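Local coordinates for protein glucosamine kinase (Streptacidiphilus jiangxiensis, PDB 6HWJ) that catalyses the magnesium- and ATP-dependent phosphorylation of D-glucosamine to D-glucosamine 6-phosphate, and to a lesser extent acts on glucose, at residues A[82-87]-A[182-187]; A[107-112]-A[127-132]; A[153-158]-A[227-232]; A[162-167]-A[186-191]. All blocks are in the same frame, centred on the assembly; numbering follows the deposited sequence.

Contact 1. Residues A[82-87]-A[182-187]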
loop_
_atom_site.group_PDB
_atom_site.type_symbol
_atom_site.label_atom_id
_atom_site.label_comp_id
_atom_site.label_asym_id
_atom_site.label_seq_id
_atom_site.Cartn_x
_atom_site.Cartn_y
_atom_site.Cartn_z
ATOM N N HIS A 82 -0.013 -2.031 -25.990
ATOM C CA HIS A 82 1.174 -2.725 -26.476
ATOM C C HIS A 82 1.994 -3.323 -25.335
ATOM O O HIS A 82 2.659 -4.350 -25.518
ATOM C CB HIS A 82 2.030 -1.777 -27.310
ATOM C CG HIS A 82 1.517 -1.593 -28.705
ATOM N ND1 HIS A 82 0.322 -0.954 -28.978
ATOM C CD2 HIS A 82 1.992 -2.026 -29.900
ATOM C CE1 HIS A 82 0.097 -0.978 -30.281
ATOM N NE2 HIS A 82 1.091 -1.630 -30.862
ATOM N N LEU A 83 1.968 -2.708 -24.159
ATOM C CA LEU A 83 2.612 -3.343 -23.012
ATOM C C LEU A 83 1.905 -4.652 -22.663
ATOM O O LEU A 83 2.557 -5.674 -22.419
ATOM C CB LEU A 83 2.616 -2.398 -21.818
ATOM C CG LEU A 83 3.196 -3.021 -20.528
ATOM C CD1 LEU A 83 4.686 -3.231 -20.664
ATOM C CD2 LEU A 83 2.896 -2.152 -19.326
ATOM N N VAL A 84 0.580 -4.640 -22.650
ATOM C CA VAL A 84 -0.167 -5.858 -22.360
ATOM C C VAL A 84 0.127 -6.927 -23.409
ATOM O O VAL A 84 0.318 -8.098 -23.078
ATOM C CB VAL A 84 -1.664 -5.549 -22.272
ATOM C CG1 VAL A 84 -2.463 -6.830 -22.117
ATOM C CG2 VAL A 84 -1.916 -4.602 -21.092
ATOM N N ALA A 85 0.226 -6.532 -24.680
ATOM C CA ALA A 85 0.520 -7.507 -25.728
ATOM C C ALA A 85 1.901 -8.116 -25.537
ATOM O O ALA A 85 2.083 -9.322 -25.731
ATOM C CB ALA A 85 0.395 -6.848 -27.113
ATOM N N ALA A 86 2.887 -7.303 -25.134
ATOM C CA ALA A 86 4.217 -7.837 -24.887
ATOM C C ALA A 86 4.218 -8.839 -23.736
ATOM O O ALA A 86 5.077 -9.723 -23.689
ATOM C CB ALA A 86 5.207 -6.712 -24.579
ATOM N N LEU A 87 3.271 -8.725 -22.810
ATOM C CA LEU A 87 3.163 -9.716 -21.739
ATOM C C LEU A 87 2.645 -11.044 -22.271
ATOM O O LEU A 87 3.253 -12.094 -22.046
ATOM C CB LEU A 87 2.239 -9.200 -20.639
ATOM C CG LEU A 87 2.728 -7.969 -19.879
ATOM C CD1 LEU A 87 1.655 -7.517 -18.901
ATOM C CD2 LEU A 87 4.010 -8.271 -19.182
ATOM N N ALA A 182 6.006 -0.598 -14.410
ATOM C CA ALA A 182 4.595 -0.761 -14.756
ATOM C C ALA A 182 4.079 -2.074 -14.190
ATOM O O ALA A 182 4.789 -3.078 -14.180
ATOM C CB ALA A 182 4.359 -0.742 -16.268
ATOM N N SER A 183 2.828 -2.061 -13.744
ATOM C CA SER A 183 2.120 -3.257 -13.329
ATOM C C SER A 183 0.833 -3.365 -14.135
ATOM O O SER A 183 0.244 -2.353 -14.540
ATOM C CB SER A 183 1.802 -3.227 -11.833
ATOM O OG SER A 183 1.033 -2.085 -11.513
ATOM N N VAL A 184 0.416 -4.607 -14.380
ATOM C CA VAL A 184 -0.839 -4.919 -15.053
ATOM C C VAL A 184 -1.566 -5.938 -14.189
ATOM O O VAL A 184 -1.038 -7.020 -13.921
ATOM C CB VAL A 184 -0.610 -5.464 -16.462
ATOM C CG1 VAL A 184 -1.913 -5.572 -17.224
ATOM C CG2 VAL A 184 0.375 -4.573 -17.221
ATOM N N VAL A 185 -2.761 -5.577 -13.722
ATOM C CA VAL A 185 -3.568 -6.443 -12.880
ATOM C C VAL A 185 -5.012 -6.386 -13.371
ATOM O O VAL A 185 -5.410 -5.490 -14.118
ATOM C CB VAL A 185 -3.500 -6.056 -11.381
ATOM C CG1 VAL A 185 -2.065 -6.004 -10.892
ATOM C CG2 VAL A 185 -4.200 -4.706 -11.187
ATOM N N ALA A 186 -5.810 -7.336 -12.889
ATOM C CA ALA A 186 -7.203 -7.410 -13.279
ATOM C C ALA A 186 -7.941 -6.164 -12.822
ATOM O O ALA A 186 -7.631 -5.583 -11.772
ATOM C CB ALA A 186 -7.860 -8.652 -12.681
ATOM N N TYR A 187 -8.879 -5.725 -13.649
ATOM C CA TYR A 187 -9.775 -4.615 -13.342
ATOM C C TYR A 187 -11.006 -5.166 -12.626
ATOM O O TYR A 187 -11.603 -6.133 -13.087
ATOM C CB TYR A 187 -10.181 -3.921 -14.652
ATOM C CG TYR A 187 -11.144 -2.755 -14.529
ATOM C CD1 TYR A 187 -10.978 -1.794 -13.546
ATOM C CD2 TYR A 187 -12.190 -2.602 -15.431
ATOM C CE1 TYR A 187 -11.842 -0.716 -13.456
ATOM C CE2 TYR A 187 -13.055 -1.529 -15.350
ATOM C CZ TYR A 187 -12.875 -0.589 -14.362
ATOM O OH TYR A 187 -13.731 0.482 -14.264
#
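Leu83 opens the contact by reaching from helix 79-88 toward strand 179-186. Its CG lies anti to the backbone N (chi1 176°), and the branch CD2 goes on to the methyl of Ala182, with Leu83 CD2 at 3.7 Å from Ala182 CB. The same CD2 also meets Val184 CG2 at 4.1 Å, the two side chains sliding past each other in opposite directions. One residue on, Val84 comes in from the flank of the helix: its CG2 touches Val184 CG1 at 4.0 Å, so this branch and Leu83 take different methyls of the same valine.

The helix axis passes 10.0 Å from that of the strand at a crossing angle of -78°, nearly perpendicular. Helix 79-88 thus lies across one face of the six-stranded antiparallel sheet of the N-terminal lobe, an arrangement consistent with the bilobal, protein-kinase-like fold. Every touching residue is buried, and no hydrogen bond crosses between the two segments; the join is aliphatic. Ser183 points to the opposite face, where its side chain touches Lys133, an inferred ATP-binding residue. Leu83 and Val84 also rest on Val132 of the adjoining strand, and Leu170 and Trp167 border them on the other neighbour.

A turn further along, Leu87 meets Val184 tip to tip, its CD1 at 3.6 Å from Val184 CG2. CB of that valine is also close to Leu87 CD1, at 3.9 Å. Leu87 also rests on Leu100 of strand 98-102.

Contact 2. Residues A[107-112]-A[127-132]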
loop_
_atom_site.group_PDB
_atom_site.type_symbol
_atom_site.label_atom_id
_atom_site.label_comp_id
_atom_site.label_asym_id
_atom_site.label_seq_id
_atom_site.Cartn_x
_atom_site.Cartn_y
_atom_site.Cartn_z
ATOM N N ALA A 107 -3.662 -11.553 -21.324
ATOM C CA ALA A 107 -4.162 -11.719 -22.684
ATOM C C ALA A 107 -3.981 -10.411 -23.434
ATOM O O ALA A 107 -4.064 -9.330 -22.833
ATOM C CB ALA A 107 -5.646 -12.124 -22.706
ATOM N N PRO A 108 -3.730 -10.475 -24.752
ATOM C CA PRO A 108 -3.490 -9.255 -25.538
ATOM C C PRO A 108 -4.775 -8.475 -25.809
ATOM O O PRO A 108 -5.175 -8.261 -26.961
ATOM C CB PRO A 108 -2.858 -9.816 -26.823
ATOM C CG PRO A 108 -3.532 -11.182 -26.994
ATOM C CD PRO A 108 -3.706 -11.707 -25.583
ATOM N N VAL A 109 -5.431 -8.025 -24.734
ATOM C CA VAL A 109 -6.670 -7.253 -24.899
ATOM C C VAL A 109 -6.354 -5.855 -25.418
ATOM O O VAL A 109 -5.223 -5.346 -25.304
ATOM C CB VAL A 109 -7.466 -7.189 -23.582
ATOM C CG1 VAL A 109 -7.911 -8.592 -23.163
ATOM C CG2 VAL A 109 -6.650 -6.516 -22.477
ATOM N N THR A 110 -7.377 -5.216 -25.985
ATOM C CA THR A 110 -7.213 -3.970 -26.722
ATOM C C THR A 110 -8.263 -2.967 -26.275
ATOM O O THR A 110 -9.282 -3.326 -25.697
ATOM C CB THR A 110 -7.345 -4.185 -28.246
ATOM O OG1 THR A 110 -8.583 -4.843 -28.519
ATOM C CG2 THR A 110 -6.207 -5.044 -28.774
ATOM N N GLY A 111 -8.009 -1.706 -26.576
ATOM C CA GLY A 111 -8.904 -0.627 -26.191
ATOM C C GLY A 111 -8.471 -0.002 -24.878
ATOM O O GLY A 111 -8.311 -0.703 -23.878
ATOM N N GLU A 112 -8.268 1.303 -24.864
ATOM C CA GLU A 112 -7.731 1.977 -23.697
ATOM C C GLU A 112 -8.691 3.037 -23.194
ATOM O O GLU A 112 -9.349 3.723 -23.987
ATOM C CB GLU A 112 -6.377 2.638 -24.015
ATOM C CG GLU A 112 -5.279 1.654 -24.332
ATOM C CD GLU A 112 -3.962 2.329 -24.662
ATOM O OE1 GLU A 112 -3.942 3.582 -24.784
ATOM O OE2 GLU A 112 -2.956 1.613 -24.810
ATOM N N GLY A 127 -8.901 -3.126 -22.461
ATOM C CA GLY A 127 -9.902 -4.159 -22.699
ATOM C C GLY A 127 -11.047 -4.179 -21.715
ATOM O O GLY A 127 -11.763 -5.189 -21.627
ATOM N N GLU A 128 -11.246 -3.090 -20.969
ATOM C CA GLU A 128 -12.230 -3.044 -19.885
ATOM C C GLU A 128 -12.095 -4.229 -18.933
ATOM O O GLU A 128 -13.053 -4.612 -18.264
ATOM C CB GLU A 128 -13.656 -2.966 -20.447
ATOM C CG GLU A 128 -13.890 -1.681 -21.255
ATOM C CD GLU A 128 -13.620 -0.426 -20.443
ATOM O OE1 GLU A 128 -13.945 -0.411 -19.238
ATOM O OE2 GLU A 128 -13.083 0.552 -21.010
ATOM N N CYS A 129 -10.886 -4.809 -18.851
ATOM C CA CYS A 129 -10.673 -5.925 -17.940
ATOM C C CYS A 129 -9.293 -5.949 -17.312
ATOM O O CYS A 129 -9.049 -6.821 -16.486
ATOM C CB CYS A 129 -10.939 -7.255 -18.677
ATOM S SG CYS A 129 -9.872 -7.555 -20.095
ATOM N N ALA A 130 -8.397 -5.032 -17.634
ATOM C CA ALA A 130 -7.096 -4.952 -16.990
ATOM C C ALA A 130 -6.755 -3.491 -16.745
ATOM O O ALA A 130 -7.291 -2.591 -17.397
ATOM C CB ALA A 130 -5.994 -5.614 -17.828
ATOM N N VAL A 131 -5.850 -3.266 -15.792
ATOM C CA VAL A 131 -5.410 -1.924 -15.420
ATOM C C VAL A 131 -3.891 -1.888 -15.519
ATOM O O VAL A 131 -3.199 -2.668 -14.846
ATOM C CB VAL A 131 -5.843 -1.536 -14.002
ATOM C CG1 VAL A 131 -5.425 -0.100 -13.707
ATOM C CG2 VAL A 131 -7.338 -1.729 -13.838
ATOM N N VAL A 132 -3.380 -0.999 -16.350
ATOM C CA VAL A 132 -1.961 -0.739 -16.476
ATOM C C VAL A 132 -1.662 0.501 -15.642
ATOM O O VAL A 132 -2.274 1.560 -15.840
ATOM C CB VAL A 132 -1.550 -0.507 -17.934
ATOM C CG1 VAL A 132 -0.063 -0.090 -18.002
ATOM C CG2 VAL A 132 -1.827 -1.730 -18.780
HETATM O O HOH W 1 -10.615 -0.284 -21.617
#
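The flat groups that meet here are peptides: Gly127 N lies in the plane of the Gly111 carbonyl, and its hydrogen bond to Gly111 O is 2.9 Å long with an N-H...O angle of 155°. The preceding carbonyl takes a softer contact, a CA-H...O approach of Gly127 CA to Thr110 O at 3.2 Å. Gly127 has positive phi and no side chain, and Val109 packs straight onto its backbone, with Val109 CB 4.0 Å from Gly127 CA. The other apolar touch is made by Cys129 SG, which meets Val109 CG1 at 3.8 Å, with Val109 CG2 a little further off. Glu128 N donates to a water that also lies near Gly111 O and Glu128 OE2, while Glu128 OE1 makes a salt bridge with Arg113.

Residues 127-129 form the bend of the hairpin joining strands 123-126 and 130-134, and Cys129 with Ala130 makes a classic beta bulge opposite Val126. Strand 112-115 is one of the two outermost strands of the sheet, so segment 107-112 leads into that edge, with helix 79-88 beside Thr110 and Glu112 and Trp167 of strand 166-172 packed against Val109 and Cys129.

Contact 3. Residues A[153-158]-A[227-232]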
loop_
_atom_site.group_PDB
_atom_site.type_symbol
_atom_site.label_atom_id
_atom_site.label_comp_id
_atom_site.label_asym_id
_atom_site.label_seq_id
_atom_site.Cartn_x
_atom_site.Cartn_y
_atom_site.Cartn_z
ATOM N N ALA A 153 4.647 -10.160 -7.165
ATOM C CA ALA A 153 5.242 -11.387 -7.692
ATOM C C ALA A 153 5.353 -12.468 -6.620
ATOM O O ALA A 153 5.033 -13.641 -6.868
ATOM C CB ALA A 153 6.618 -11.085 -8.296
ATOM N N ALA A 154 5.791 -12.102 -5.416
ATOM C CA ALA A 154 5.896 -13.092 -4.354
ATOM C C ALA A 154 4.537 -13.701 -4.037
ATOM O O ALA A 154 4.420 -14.917 -3.823
ATOM C CB ALA A 154 6.505 -12.455 -3.094
ATOM N N LEU A 155 3.498 -12.872 -3.987
ATOM C CA LEU A 155 2.158 -13.374 -3.703
ATOM C C LEU A 155 1.680 -14.331 -4.800
ATOM O O LEU A 155 1.201 -15.435 -4.515
ATOM C CB LEU A 155 1.194 -12.186 -3.556
ATOM C CG LEU A 155 1.476 -11.326 -2.315
ATOM C CD1 LEU A 155 0.735 -9.998 -2.380
ATOM C CD2 LEU A 155 1.084 -12.095 -1.070
ATOM N N ALA A 156 1.802 -13.922 -6.061
ATOM C CA ALA A 156 1.402 -14.791 -7.167
ATOM C C ALA A 156 2.157 -16.114 -7.130
ATOM O O ALA A 156 1.554 -17.184 -7.238
ATOM C CB ALA A 156 1.635 -14.072 -8.502
ATOM N N ARG A 157 3.486 -16.060 -6.963
ATOM C CA ARG A 157 4.282 -17.279 -6.884
ATOM C C ARG A 157 3.872 -18.158 -5.716
ATOM O O ARG A 157 4.025 -19.394 -5.773
ATOM C CB ARG A 157 5.775 -16.936 -6.761
ATOM N N GLY A 158 3.386 -17.554 -4.639
ATOM C CA GLY A 158 2.975 -18.304 -3.483
ATOM C C GLY A 158 1.551 -18.813 -3.516
ATOM O O GLY A 158 1.088 -19.354 -2.509
ATOM N N ALA A 227 -3.022 -13.841 6.875
ATOM C CA ALA A 227 -2.133 -14.975 7.121
ATOM C C ALA A 227 -1.666 -15.619 5.822
ATOM O O ALA A 227 -0.482 -15.972 5.681
ATOM C CB ALA A 227 -2.825 -16.015 8.010
ATOM N N ARG A 228 -2.573 -15.779 4.857
ATOM C CA ARG A 228 -2.185 -16.285 3.545
ATOM C C ARG A 228 -1.190 -15.338 2.876
ATOM O O ARG A 228 -0.223 -15.782 2.235
ATOM C CB ARG A 228 -3.421 -16.464 2.662
ATOM C CG ARG A 228 -4.376 -17.565 3.126
ATOM C CD ARG A 228 -5.688 -17.513 2.334
ATOM N NE ARG A 228 -6.539 -18.662 2.664
ATOM C CZ ARG A 228 -7.799 -18.803 2.255
ATOM N NH1 ARG A 228 -8.380 -17.859 1.518
ATOM N NH2 ARG A 228 -8.484 -19.882 2.596
ATOM N N MET A 229 -1.448 -14.037 2.971
ATOM C CA MET A 229 -0.543 -13.028 2.421
ATOM C C MET A 229 0.843 -13.142 3.054
ATOM O O MET A 229 1.856 -13.241 2.343
ATOM C CB MET A 229 -1.146 -11.635 2.650
ATOM C CG MET A 229 -0.350 -10.481 2.055
ATOM S SD MET A 229 -1.125 -8.877 2.441
ATOM C CE MET A 229 -0.639 -8.675 4.152
ATOM N N HIS A 230 0.907 -13.179 4.395
ATOM C CA HIS A 230 2.210 -13.238 5.059
ATOM C C HIS A 230 2.946 -14.540 4.758
ATOM O O HIS A 230 4.164 -14.541 4.553
ATOM C CB HIS A 230 2.046 -13.057 6.569
ATOM C CG HIS A 230 1.725 -11.660 6.975
ATOM N ND1 HIS A 230 1.177 -11.349 8.202
ATOM C CD2 HIS A 230 1.882 -10.487 6.324
ATOM C CE1 HIS A 230 1.013 -10.043 8.281
ATOM N NE2 HIS A 230 1.427 -9.500 7.150
ATOM N N ALA A 231 2.232 -15.661 4.730
ATOM C CA ALA A 231 2.877 -16.936 4.441
ATOM C C ALA A 231 3.543 -16.910 3.075
ATOM O O ALA A 231 4.640 -17.449 2.901
ATOM C CB ALA A 231 1.861 -18.078 4.525
ATOM N N ALA A 232 2.896 -16.290 2.091
ATOM C CA ALA A 232 3.474 -16.205 0.761
ATOM C C ALA A 232 4.656 -15.247 0.735
ATOM O O ALA A 232 5.683 -15.543 0.119
ATOM C CB ALA A 232 2.414 -15.741 -0.258
HETATM O O HOH W 2 5.972 -16.317 -2.549
#
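Leu155 CD2 lies over the backbone of Met229, 3.7 Å from Met229 O. Its apolar partners are Met229 CG at 3.8 Å, the two side chains crossing at a slant, and Ala232 CB, 4.0 Å from Leu155 CD2. Met229 CG is anti to its backbone N (chi1 -177°), which lays that carbon alongside the leucine, whereas the thioether end bends off at chi3 and leads away.

Ala232 CB points toward the other helix and plugs its last turn: Gly158 CA lies 4.2 Å away, as does Ala154 O. Gly158 has just left helical geometry, and its N still bonds back to Ala154 O at 2.9 Å. A water hydrogen-bonded to Ala232 O also lies by Ala154 O, but at a distance too short to trust as a bridge.

The two helices cross at 101°, their axes 9.0 Å apart. Helix 148-157 belongs to the N-terminal lobe, in a position consistent with that of helix C of protein kinases, and helix 212-234 to the helical lobe, so the contact joins the two lobes.

Further out, Leu155 also touches Met163 and Phe318, the latter lying between the magnesium-binding Asp317 and Asp319. Met229 packs on Phe160 and Asp338. On the far side of its helix, His230 bonds to Tyr380 and Asp338, tying helix 212-234 to helices 362-386 and 335-356.

Contact 4. Residues A[162-167]-A[186-191]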
loop_
_atom_site.group_PDB
_atom_site.type_symbol
_atom_site.label_atom_id
_atom_site.label_comp_id
_atom_site.label_asym_id
_atom_site.label_seq_id
_atom_site.Cartn_x
_atom_site.Cartn_y
_atom_site.Cartn_z
ATOM N N GLU A 162 -6.095 -13.580 -3.264
ATOM C CA GLU A 162 -7.024 -12.565 -2.760
ATOM C C GLU A 162 -6.460 -11.168 -3.021
ATOM O O GLU A 162 -6.169 -10.389 -2.127
ATOM C CB GLU A 162 -7.312 -12.801 -1.286
ATOM C CG GLU A 162 -8.273 -13.964 -1.074
ATOM C CD GLU A 162 -8.455 -14.296 0.378
ATOM O OE1 GLU A 162 -9.423 -13.795 0.981
ATOM O OE2 GLU A 162 -7.613 -15.050 0.906
ATOM N N MET A 163 -6.294 -10.900 -4.314
ATOM C CA MET A 163 -5.819 -9.641 -4.855
ATOM C C MET A 163 -6.248 -9.595 -6.323
ATOM O O MET A 163 -6.502 -10.644 -6.914
ATOM C CB MET A 163 -4.294 -9.528 -4.738
ATOM C CG MET A 163 -3.538 -10.622 -5.441
ATOM S SD MET A 163 -1.736 -10.391 -5.386
ATOM C CE MET A 163 -1.173 -11.918 -6.081
ATOM N N PRO A 164 -6.328 -8.414 -6.930
ATOM C CA PRO A 164 -6.582 -8.366 -8.378
ATOM C C PRO A 164 -5.575 -9.265 -9.078
ATOM O O PRO A 164 -4.368 -9.183 -8.820
ATOM C CB PRO A 164 -6.386 -6.890 -8.736
ATOM C CG PRO A 164 -6.537 -6.139 -7.453
ATOM C CD PRO A 164 -6.004 -7.086 -6.382
ATOM N N ARG A 165 -6.075 -10.173 -9.917
ATOM C CA ARG A 165 -5.191 -11.135 -10.540
ATOM C C ARG A 165 -4.056 -10.395 -11.265
ATOM O O ARG A 165 -4.323 -9.504 -12.073
ATOM C CB ARG A 165 -5.953 -12.019 -11.538
ATOM C CG ARG A 165 -5.052 -13.066 -12.196
ATOM C CD ARG A 165 -5.580 -13.503 -13.548
ATOM N NE ARG A 165 -6.630 -14.510 -13.438
ATOM C CZ ARG A 165 -6.426 -15.825 -13.472
ATOM N NH1 ARG A 165 -7.457 -16.648 -13.367
ATOM N NH2 ARG A 165 -5.202 -16.315 -13.605
ATOM N N PRO A 166 -2.797 -10.731 -10.999
ATOM C CA PRO A 166 -1.702 -10.113 -11.748
ATOM C C PRO A 166 -1.622 -10.679 -13.151
ATOM O O PRO A 166 -1.703 -11.893 -13.351
ATOM C CB PRO A 166 -0.458 -10.467 -10.924
ATOM C CG PRO A 166 -0.816 -11.756 -10.294
ATOM C CD PRO A 166 -2.294 -11.678 -9.976
ATOM N N TRP A 167 -1.470 -9.777 -14.118
ATOM C CA TRP A 167 -1.196 -10.117 -15.500
ATOM C C TRP A 167 0.278 -10.003 -15.844
ATOM O O TRP A 167 0.815 -10.848 -16.560
ATOM C CB TRP A 167 -1.977 -9.190 -16.442
ATOM C CG TRP A 167 -3.455 -9.432 -16.507
ATOM C CD1 TRP A 167 -4.266 -9.870 -15.501
ATOM C CD2 TRP A 167 -4.298 -9.227 -17.649
ATOM N NE1 TRP A 167 -5.560 -9.952 -15.942
ATOM C CE2 TRP A 167 -5.612 -9.565 -17.259
ATOM C CE3 TRP A 167 -4.068 -8.793 -18.959
ATOM C CZ2 TRP A 167 -6.691 -9.475 -18.125
ATOM C CZ3 TRP A 167 -5.139 -8.718 -19.835
ATOM C CH2 TRP A 167 -6.437 -9.060 -19.417
ATOM N N ALA A 186 -5.810 -7.336 -12.889
ATOM C CA ALA A 186 -7.203 -7.410 -13.279
ATOM C C ALA A 186 -7.941 -6.164 -12.822
ATOM O O ALA A 186 -7.631 -5.583 -11.772
ATOM C CB ALA A 186 -7.860 -8.652 -12.681
ATOM N N TYR A 187 -8.879 -5.725 -13.649
ATOM C CA TYR A 187 -9.775 -4.615 -13.342
ATOM C C TYR A 187 -11.006 -5.166 -12.626
ATOM O O TYR A 187 -11.603 -6.133 -13.087
ATOM C CB TYR A 187 -10.181 -3.921 -14.652
ATOM C CG TYR A 187 -11.144 -2.755 -14.529
ATOM C CD1 TYR A 187 -10.978 -1.794 -13.546
ATOM C CD2 TYR A 187 -12.190 -2.602 -15.431
ATOM C CE1 TYR A 187 -11.842 -0.716 -13.456
ATOM C CE2 TYR A 187 -13.055 -1.529 -15.350
ATOM C CZ TYR A 187 -12.875 -0.589 -14.362
ATOM O OH TYR A 187 -13.731 0.482 -14.264
ATOM N N LEU A 188 -11.383 -4.529 -11.517
ATOM C CA LEU A 188 -12.507 -4.954 -10.685
ATOM C C LEU A 188 -13.519 -3.819 -10.621
ATOM O O LEU A 188 -13.598 -3.110 -9.609
ATOM C CB LEU A 188 -12.008 -5.342 -9.293
ATOM C CG LEU A 188 -10.899 -6.411 -9.244
ATOM C CD1 LEU A 188 -10.535 -6.752 -7.815
ATOM C CD2 LEU A 188 -11.337 -7.664 -9.967
ATOM N N PRO A 189 -14.337 -3.640 -11.664
ATOM C CA PRO A 189 -15.166 -2.420 -11.736
ATOM C C PRO A 189 -16.198 -2.311 -10.623
ATOM O O PRO A 189 -16.468 -1.202 -10.149
ATOM C CB PRO A 189 -15.839 -2.525 -13.123
ATOM C CG PRO A 189 -15.859 -3.990 -13.433
ATOM C CD PRO A 189 -14.591 -4.562 -12.788
ATOM N N GLY A 190 -16.766 -3.418 -10.183
ATOM C CA GLY A 190 -17.797 -3.365 -9.156
ATOM C C GLY A 190 -17.308 -3.618 -7.745
ATOM O O GLY A 190 -17.964 -4.338 -6.985
ATOM N N ALA A 191 -16.180 -3.008 -7.369
ATOM C CA ALA A 191 -15.513 -3.309 -6.108
ATOM C C ALA A 191 -15.344 -2.040 -5.278
ATOM O O ALA A 191 -14.831 -1.029 -5.766
ATOM C CB ALA A 191 -14.148 -3.963 -6.360
#
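Ala186 and Arg165 are joined by the one hydrogen bond across the segments, Ala186 N to Arg165 O, 2.8 Å long with 145° at the hydrogen. The donor is tilted 17° out of the carbonyl plane.

Packing against the backbone adds to it. Ala186 CB leans on the Arg165 peptide, 3.6 Å from Arg165 N. On the next residue back, Pro164 CB lies 3.5 Å from Ala186 O. Trp167 CD1 lies 4.0 Å from Ala186 N. The arginine's charged end takes no part: the chain bends at chi3, leads away and bonds through NH2 to Thr104 O.

Residues 186-188 run out from the end of strand 179-186, at a place consistent with the hinge between lobes of protein-kinase-like folds, and they are inferred to bind ATP. A weak hydrogen bond from Leu188 N to a diethylene glycol molecule, probably from the crystallisation liquor, falls at this spot.

Contacts between side chains are purely van der Waals. Pro164 CG meets Leu188 CD1 at 4.1 Å, the two groups crossing at about a right angle, and Ala314 touches both residues. Ala186 CB meets Arg165 CB at 4.0 Å and Trp167 NE1 at 4.2 Å.

In the fold
Contacts 1, 2 and 4 meet in one antiparallel sheet. Strand 179-186 lies between its neighbours: Val185 O probably accepts from Val131 N at 2.8 Å toward contact 2, and Val184 O probably from Trp167 N at 2.8 Å toward contact 4. Contacts 1 and 2 have centres about 7 Å apart, and contacts 1 and 4 share Ala186 and Tyr187, part of the inferred ATP site. Contact 3 stands apart, its centre about 21 Å from that of contact 1, but reaches contact 4 through a salt bridge, Arg228 NH1 to Glu162 OE2 at 3.0 Å. The side chains of Met229 and Pro164 lie about 12 and 11 Å from a bound magnesium ion.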